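Local coordinates for protein transcriptional regulator, LacI family (Arthrobacter sp., PDB 4RKQ) that probably regulates transcription as a LacI-family factor, with a periplasmic-binding-protein-like part that is likely to bind a sugar or related small-molecule effector, at residues R158-E161 and S165-L168; A183-L186 and E191-G194. All coordinates share one frame; numbering follows the deposited sequence.

Followed from the N terminus, the two contacts are met one after the other, the first complete before residue 183 is reached, so neither nests in the other nor crosses it. Contact 1 closes the short turn between helix 150-161 and strand 166-171, within the beta-alpha-beta unit that starts at strand 131-136. The chain then runs through helix 175-188, and contact 2 closes the loop that leads from its end into strand 194-197. In the sheet, strand 131-136 lies between strands 166-171 and 194-197. The centres of the contacts are about 15 Å apart, yet they meet directly, Ser167 CB packing against Phe185 CZ at 3.5 Å.

Contact 1: residues R158-E161 and S165-L168; sequences RLDE and SWSL
With CG of Trp166 set between its backbone N and carbonyl carbon (chi1 69°), the indole swings toward the helix, where Leu159 and Asp160, each with CG anti to the carbonyl carbon, meet it from two directions. Leu159 lies over one face: Leu159 CB stands 3.8 Å from the centroid of the five-membered ring of Trp166, nearly above it, a CH-pi contact. Leu159 CD1 touches the same face nearer the rim, 3.7 Å from Trp166 CD2. Asp160 comes to the edge instead. Trp166 NE1 donates to Asp160 OD1 over 2.9 Å, and the N-H...O angle of 169° shows a nearly straight bond. The oxygen lies almost in the indole plane, while the N-H reaches it from above the carboxylate plane, 45° out. The contact joins the end of helix 150-161 to strand 166-171, outermost in the sheet of this chain; behind it, Leu159 also packs on Val120 and Ile131. A leucine in place of Trp166 would probably leave Asp160 OD1 without this N-H donor and strip Leu159 of the flat surface it rests on. The apolar face thus takes Leu159 while the edge N-H is spent on Asp160, whose carboxylate would be expected to polarise it.

Contact 2: residues A183-L186 and E191-G194; sequences AAFL and ETDG
The turn from helix 175-188 into strand 194-197, part of the alpha/beta fold of a periplasmic-binding-protein-like domain, is closed by Phe185 and Leu186 meeting Thr192. The closest pair of CA atoms, Leu186 CA and Thr192 CA, is 7.0 Å apart, and the contacts within 4.5 Å are made by side chains. Thr192 points its CB toward the helix. Leu186 CD2 lies 3.8 Å from Thr192 CB, a van der Waals contact with the two side chains at about a right angle, and the other neighbours of Leu186 include Leu210 of helix 200-212. Although the CB of Phe185 does not aim at the loop, a chi1 of -177° carries the far end of the ring to the threonine hydroxyl, which one ortho-meta side approaches. This ring also stacks with His189 and packs on Ile169 of strand 166-171. The polar need of the buried Thr192 OG1 is met by a hydrogen bond with His189 O, within the turn itself; its approach to the phenyl ring is packing, with no hydrogen bond across the segments. That approach is oblique to the ring, with Thr192 OG1 lying 3.3 Å from Phe185 CE2.

Contact 1: residues R158-E161 and S165-L168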
# COMPACT_ATOMS: atom_id res chain seq x y z
N ARG A 158 24.47 -9.58 -16.44
CA ARG A 158 25.48 -9.80 -15.44
C ARG A 158 25.75 -11.28 -15.24
O ARG A 158 26.91 -11.71 -15.12
CB ARG A 158 25.11 -9.13 -14.12
CG ARG A 158 26.13 -9.28 -13.01
CD ARG A 158 27.48 -8.74 -13.42
NE ARG A 158 28.41 -8.67 -12.29
CZ ARG A 158 29.66 -8.23 -12.37
NH1 ARG A 158 30.15 -7.81 -13.52
NH2 ARG A 158 30.43 -8.20 -11.28
N LEU A 159 24.69 -12.07 -15.16
CA LEU A 159 24.85 -13.50 -14.96
C LEU A 159 25.52 -14.16 -16.19
O LEU A 159 26.32 -15.07 -16.02
CB LEU A 159 23.51 -14.16 -14.67
CG LEU A 159 22.88 -13.87 -13.30
CD1 LEU A 159 21.43 -14.29 -13.30
CD2 LEU A 159 23.64 -14.58 -12.19
N ASP A 160 25.15 -13.75 -17.40
CA ASP A 160 25.81 -14.25 -18.62
C ASP A 160 27.31 -13.87 -18.60
O ASP A 160 28.19 -14.70 -18.83
CB ASP A 160 25.12 -13.70 -19.87
CG ASP A 160 23.84 -14.43 -20.21
OD1 ASP A 160 23.61 -15.55 -19.69
OD2 ASP A 160 23.05 -13.91 -21.03
N GLU A 161 27.60 -12.61 -18.30
CA GLU A 161 28.97 -12.14 -18.16
C GLU A 161 29.80 -12.96 -17.18
O GLU A 161 30.98 -13.14 -17.38
CB GLU A 161 28.95 -10.68 -17.71
CG GLU A 161 30.25 -10.11 -17.19
CD GLU A 161 30.26 -8.60 -17.23
OE1 GLU A 161 29.24 -7.97 -16.87
OE2 GLU A 161 31.30 -8.03 -17.64
N SER A 165 25.37 -20.41 -14.40
CA SER A 165 24.35 -21.29 -14.90
C SER A 165 23.11 -20.81 -14.18
O SER A 165 23.01 -20.91 -12.94
CB SER A 165 24.67 -22.74 -14.54
OG SER A 165 23.68 -23.61 -15.06
N TRP A 166 22.19 -20.23 -14.94
CA TRP A 166 21.03 -19.55 -14.32
C TRP A 166 19.80 -19.80 -15.15
O TRP A 166 19.92 -20.17 -16.29
CB TRP A 166 21.30 -18.04 -14.17
CG TRP A 166 21.36 -17.29 -15.47
CD1 TRP A 166 22.40 -17.23 -16.34
CD2 TRP A 166 20.31 -16.49 -16.02
NE1 TRP A 166 22.07 -16.45 -17.41
CE2 TRP A 166 20.79 -15.98 -17.24
CE3 TRP A 166 19.02 -16.17 -15.60
CZ2 TRP A 166 20.02 -15.15 -18.05
CZ3 TRP A 166 18.25 -15.33 -16.41
CH2 TRP A 166 18.76 -14.84 -17.63
N SER A 167 18.60 -19.61 -14.58
CA SER A 167 17.37 -19.78 -15.32
C SER A 167 16.50 -18.54 -15.23
O SER A 167 16.55 -17.84 -14.24
CB SER A 167 16.55 -20.92 -14.76
OG SER A 167 17.32 -22.09 -14.69
N LEU A 168 15.68 -18.33 -16.24
CA LEU A 168 14.69 -17.26 -16.27
C LEU A 168 13.27 -17.80 -16.06
O LEU A 168 12.84 -18.73 -16.73
CB LEU A 168 14.74 -16.54 -17.60
CG LEU A 168 13.78 -15.36 -17.77
CD1 LEU A 168 14.18 -14.20 -16.87
CD2 LEU A 168 13.79 -14.92 -19.25

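Contact 2: residues A183-L186 and E191-G194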
# COMPACT_ATOMS: atom_id res chain seq x y z
N ALA A 183 6.62 -21.85 -7.74
CA ALA A 183 6.29 -23.23 -7.33
C ALA A 183 6.46 -24.22 -8.47
O ALA A 183 7.02 -25.32 -8.28
CB ALA A 183 4.86 -23.30 -6.76
N ALA A 184 6.01 -23.84 -9.66
CA ALA A 184 6.09 -24.71 -10.86
C ALA A 184 7.53 -24.96 -11.22
O ALA A 184 7.94 -26.09 -11.46
CB ALA A 184 5.36 -24.09 -12.04
N PHE A 185 8.31 -23.89 -11.23
CA PHE A 185 9.73 -23.95 -11.50
C PHE A 185 10.52 -24.79 -10.50
O PHE A 185 11.38 -25.56 -10.90
CB PHE A 185 10.30 -22.54 -11.51
CG PHE A 185 11.75 -22.49 -11.84
CD1 PHE A 185 12.17 -22.52 -13.16
CD2 PHE A 185 12.69 -22.40 -10.85
CE1 PHE A 185 13.51 -22.48 -13.46
CE2 PHE A 185 14.03 -22.35 -11.14
CZ PHE A 185 14.44 -22.37 -12.46
N LEU A 186 10.26 -24.60 -9.20
CA LEU A 186 10.94 -25.37 -8.15
C LEU A 186 10.63 -26.90 -8.18
O LEU A 186 11.50 -27.67 -7.83
CB LEU A 186 10.60 -24.80 -6.77
CG LEU A 186 11.18 -23.42 -6.48
CD1 LEU A 186 10.46 -22.79 -5.30
CD2 LEU A 186 12.67 -23.47 -6.22
N GLU A 191 17.13 -27.97 -7.20
CA GLU A 191 18.48 -27.53 -6.87
C GLU A 191 18.60 -26.00 -6.66
O GLU A 191 19.59 -25.50 -6.10
CB GLU A 191 19.46 -28.05 -7.95
CG GLU A 191 19.36 -27.44 -9.37
CD GLU A 191 18.28 -28.05 -10.27
OE1 GLU A 191 17.34 -28.69 -9.77
OE2 GLU A 191 18.36 -27.89 -11.50
N THR A 192 17.57 -25.25 -7.08
CA THR A 192 17.63 -23.78 -7.06
C THR A 192 18.01 -23.29 -5.70
O THR A 192 17.34 -23.59 -4.71
CB THR A 192 16.25 -23.20 -7.49
OG1 THR A 192 15.92 -23.73 -8.76
CG2 THR A 192 16.26 -21.66 -7.60
N ASP A 193 19.09 -22.53 -5.60
CA ASP A 193 19.46 -22.03 -4.30
C ASP A 193 19.60 -20.51 -4.22
O ASP A 193 20.00 -19.98 -3.20
CB ASP A 193 20.73 -22.73 -3.81
CG ASP A 193 21.90 -22.49 -4.72
OD1 ASP A 193 21.65 -22.00 -5.83
OD2 ASP A 193 23.07 -22.78 -4.31
N GLY A 194 19.26 -19.79 -5.28
CA GLY A 194 19.20 -18.32 -5.14
C GLY A 194 18.26 -17.74 -6.15
O GLY A 194 18.34 -18.10 -7.30